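PDB 2B1X: naphthalene dioxygenase small subunit from Rhodococcus sp., which is the beta subunit of naphthalene 1,2-dioxygenase, a Rieske non-heme iron oxygenase, and probably plays a mainly structural part beside the catalytic large subunit. Local coordinates for residues Tyr44-Arg49 against Thr65-Asp70. Residues are numbered along the deposited sequence; the frame is centred on the assembly and turned at random.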
loop_
_atom_site.group_PDB
_atom_site.type_symbol
_atom_site.label_atom_id
_atom_site.label_comp_id
_atom_site.label_asym_id
_atom_site.label_seq_id
_atom_site.Cartn_x
_atom_site.Cartn_y
_atom_site.Cartn_z
ATOM N N TYR B 44 -16.181 -1.098 -28.332
ATOM C CA TYR B 44 -15.479 -1.427 -27.111
ATOM C C TYR B 44 -15.321 -0.143 -26.324
ATOM O O TYR B 44 -14.569 0.735 -26.747
ATOM C CB TYR B 44 -14.100 -2.059 -27.409
ATOM C CG TYR B 44 -13.370 -2.591 -26.187
ATOM C CD1 TYR B 44 -13.313 -3.962 -25.921
ATOM C CD2 TYR B 44 -12.732 -1.732 -25.302
ATOM C CE1 TYR B 44 -12.648 -4.453 -24.816
ATOM C CE2 TYR B 44 -12.079 -2.209 -24.174
ATOM C CZ TYR B 44 -12.042 -3.573 -23.936
ATOM O OH TYR B 44 -11.388 -4.041 -22.815
ATOM N N VAL B 45 -16.044 -0.010 -25.206
ATOM C CA VAL B 45 -15.927 1.238 -24.411
ATOM C C VAL B 45 -15.711 1.097 -22.905
ATOM O O VAL B 45 -16.258 0.200 -22.263
ATOM C CB VAL B 45 -17.014 2.347 -24.757
ATOM C CG1 VAL B 45 -17.781 2.043 -26.072
ATOM C CG2 VAL B 45 -17.932 2.671 -23.598
ATOM N N VAL B 46 -14.886 1.996 -22.377
ATOM C CA VAL B 46 -14.608 2.111 -20.940
ATOM C C VAL B 46 -15.013 3.521 -20.507
ATOM O O VAL B 46 -14.300 4.484 -20.777
ATOM C CB VAL B 46 -13.107 1.872 -20.665
ATOM C CG1 VAL B 46 -12.790 1.910 -19.158
ATOM C CG2 VAL B 46 -12.655 0.543 -21.330
ATOM N N PRO B 47 -16.175 3.654 -19.882
ATOM C CA PRO B 47 -16.674 4.959 -19.441
ATOM C C PRO B 47 -15.936 5.555 -18.259
ATOM O O PRO B 47 -15.288 4.846 -17.481
ATOM C CB PRO B 47 -18.121 4.655 -19.014
ATOM C CG PRO B 47 -18.433 3.396 -19.688
ATOM C CD PRO B 47 -17.171 2.591 -19.662
ATOM N N ILE B 48 -16.064 6.872 -18.125
ATOM C CA ILE B 48 -15.582 7.596 -16.960
ATOM C C ILE B 48 -16.716 7.671 -15.960
ATOM O O ILE B 48 -17.870 7.853 -16.355
ATOM C CB ILE B 48 -15.116 9.030 -17.348
ATOM C CG1 ILE B 48 -14.025 8.948 -18.431
ATOM C CG2 ILE B 48 -14.572 9.767 -16.099
ATOM C CD1 ILE B 48 -13.595 10.314 -18.894
ATOM N N ARG B 49 -16.377 7.519 -14.673
ATOM C CA ARG B 49 -17.321 7.707 -13.584
ATOM C C ARG B 49 -16.783 8.791 -12.656
ATOM O O ARG B 49 -15.569 8.932 -12.516
ATOM C CB ARG B 49 -17.441 6.410 -12.764
ATOM C CG ARG B 49 -18.089 5.278 -13.525
ATOM C CD ARG B 49 -18.177 3.987 -12.770
ATOM N NE ARG B 49 -19.260 4.102 -11.825
ATOM C CZ ARG B 49 -19.633 3.183 -10.946
ATOM N NH1 ARG B 49 -19.020 2.014 -10.896
ATOM N NH2 ARG B 49 -20.634 3.462 -10.116
ATOM N N THR B 65 -14.922 9.503 -22.375
ATOM C CA THR B 65 -14.728 8.088 -22.166
ATOM C C THR B 65 -13.198 7.878 -21.879
ATOM O O THR B 65 -12.383 8.746 -22.226
ATOM C CB THR B 65 -15.205 7.506 -23.514
ATOM O OG1 THR B 65 -16.353 6.625 -23.359
ATOM C CG2 THR B 65 -14.194 6.846 -24.252
ATOM N N HIS B 66 -12.829 6.764 -21.254
ATOM C CA HIS B 66 -11.425 6.357 -21.149
ATOM C C HIS B 66 -10.941 5.668 -22.430
ATOM O O HIS B 66 -9.748 5.702 -22.756
ATOM C CB HIS B 66 -11.221 5.393 -19.979
ATOM C CG HIS B 66 -11.308 6.059 -18.645
ATOM N ND1 HIS B 66 -10.488 7.105 -18.287
ATOM C CD2 HIS B 66 -12.165 5.877 -17.607
ATOM C CE1 HIS B 66 -10.812 7.514 -17.067
ATOM N NE2 HIS B 66 -11.828 6.787 -16.634
ATOM N N MET B 67 -11.877 5.031 -23.122
ATOM C CA MET B 67 -11.609 4.262 -24.328
ATOM C C MET B 67 -12.945 4.068 -25.037
ATOM O O MET B 67 -13.992 3.817 -24.399
ATOM C CB MET B 67 -10.978 2.912 -23.940
ATOM C CG MET B 67 -10.399 2.097 -25.094
ATOM S SD MET B 67 -9.710 0.455 -24.594
ATOM C CE MET B 67 -8.962 0.857 -23.090
ATOM N N ASP B 68 -12.918 4.196 -26.362
ATOM C CA ASP B 68 -14.120 4.093 -27.159
ATOM C C ASP B 68 -13.653 3.614 -28.538
ATOM O O ASP B 68 -13.402 4.413 -29.437
ATOM C CB ASP B 68 -14.817 5.465 -27.214
ATOM C CG ASP B 68 -16.183 5.420 -27.839
ATOM O OD1 ASP B 68 -16.572 4.364 -28.383
ATOM O OD2 ASP B 68 -16.932 6.431 -27.846
ATOM N N ASP B 69 -13.460 2.299 -28.649
ATOM C CA ASP B 69 -12.882 1.717 -29.857
ATOM C C ASP B 69 -13.918 1.114 -30.793
ATOM O O ASP B 69 -14.957 0.616 -30.358
ATOM C CB ASP B 69 -11.882 0.628 -29.500
ATOM C CG ASP B 69 -10.484 1.175 -29.228
ATOM O OD1 ASP B 69 -10.187 2.327 -29.623
ATOM O OD2 ASP B 69 -9.630 0.499 -28.637
ATOM N N ASP B 70 -13.605 1.150 -32.091
ATOM C CA ASP B 70 -14.320 0.339 -33.066
ATOM C C ASP B 70 -13.338 -0.686 -33.626
ATOM O O ASP B 70 -12.226 -0.808 -33.080
ATOM C CB ASP B 70 -14.931 1.205 -34.155
ATOM C CG ASP B 70 -13.910 2.103 -34.863
ATOM O OD1 ASP B 70 -12.654 1.891 -34.818
ATOM O OD2 ASP B 70 -14.311 3.067 -35.529
HETATM O O HOH W 1 -13.601 6.610 -14.329
#
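His66 reaches across to Val46, Pro47 and Ile48 of the neighbouring strand. Its CB lies 3.3 Å from Val46 O and beside Val46 CG1; CG lies anti to the carbonyl carbon (chi1 -73°), and from there the ring extends toward Ile48. CD2 comes 3.3 Å from Pro47 O, which lies at the ring edge, while Ile48 CG1 rests over the ring centre in a CH-pi contact, within 4.0 Å of CG, ND1, CE1, CD2 and NE2 and nearest to NE2 at 3.6 Å. At the tip, a water in the ring plane joins NE2 to Arg49 N, the backbone NH donating to the water. An alanine here would probably leave that water without its imidazole partner and open a gap over Ile48 CG1. Val46 O accepts a hydrogen bond from His66 N (2.8 Å) and a weak one from Met67 N (3.4 Å). Farther along, Met67 SD approaches Tyr44 CE2 obliquely at 3.6 Å, a Met-aromatic contact, and paired backbone hydrogen bonds join Tyr44 to Asp69. Outside the two strands, His66 O and Asp68 O hydrogen-bond to Ser365 and Arg360 of the large subunit. His66 and Met67 both face Val46, a classic beta bulge where strand 67-69 pairs antiparallel with strand 42-49 at one margin of the chain's mixed, NTF2-like sheet.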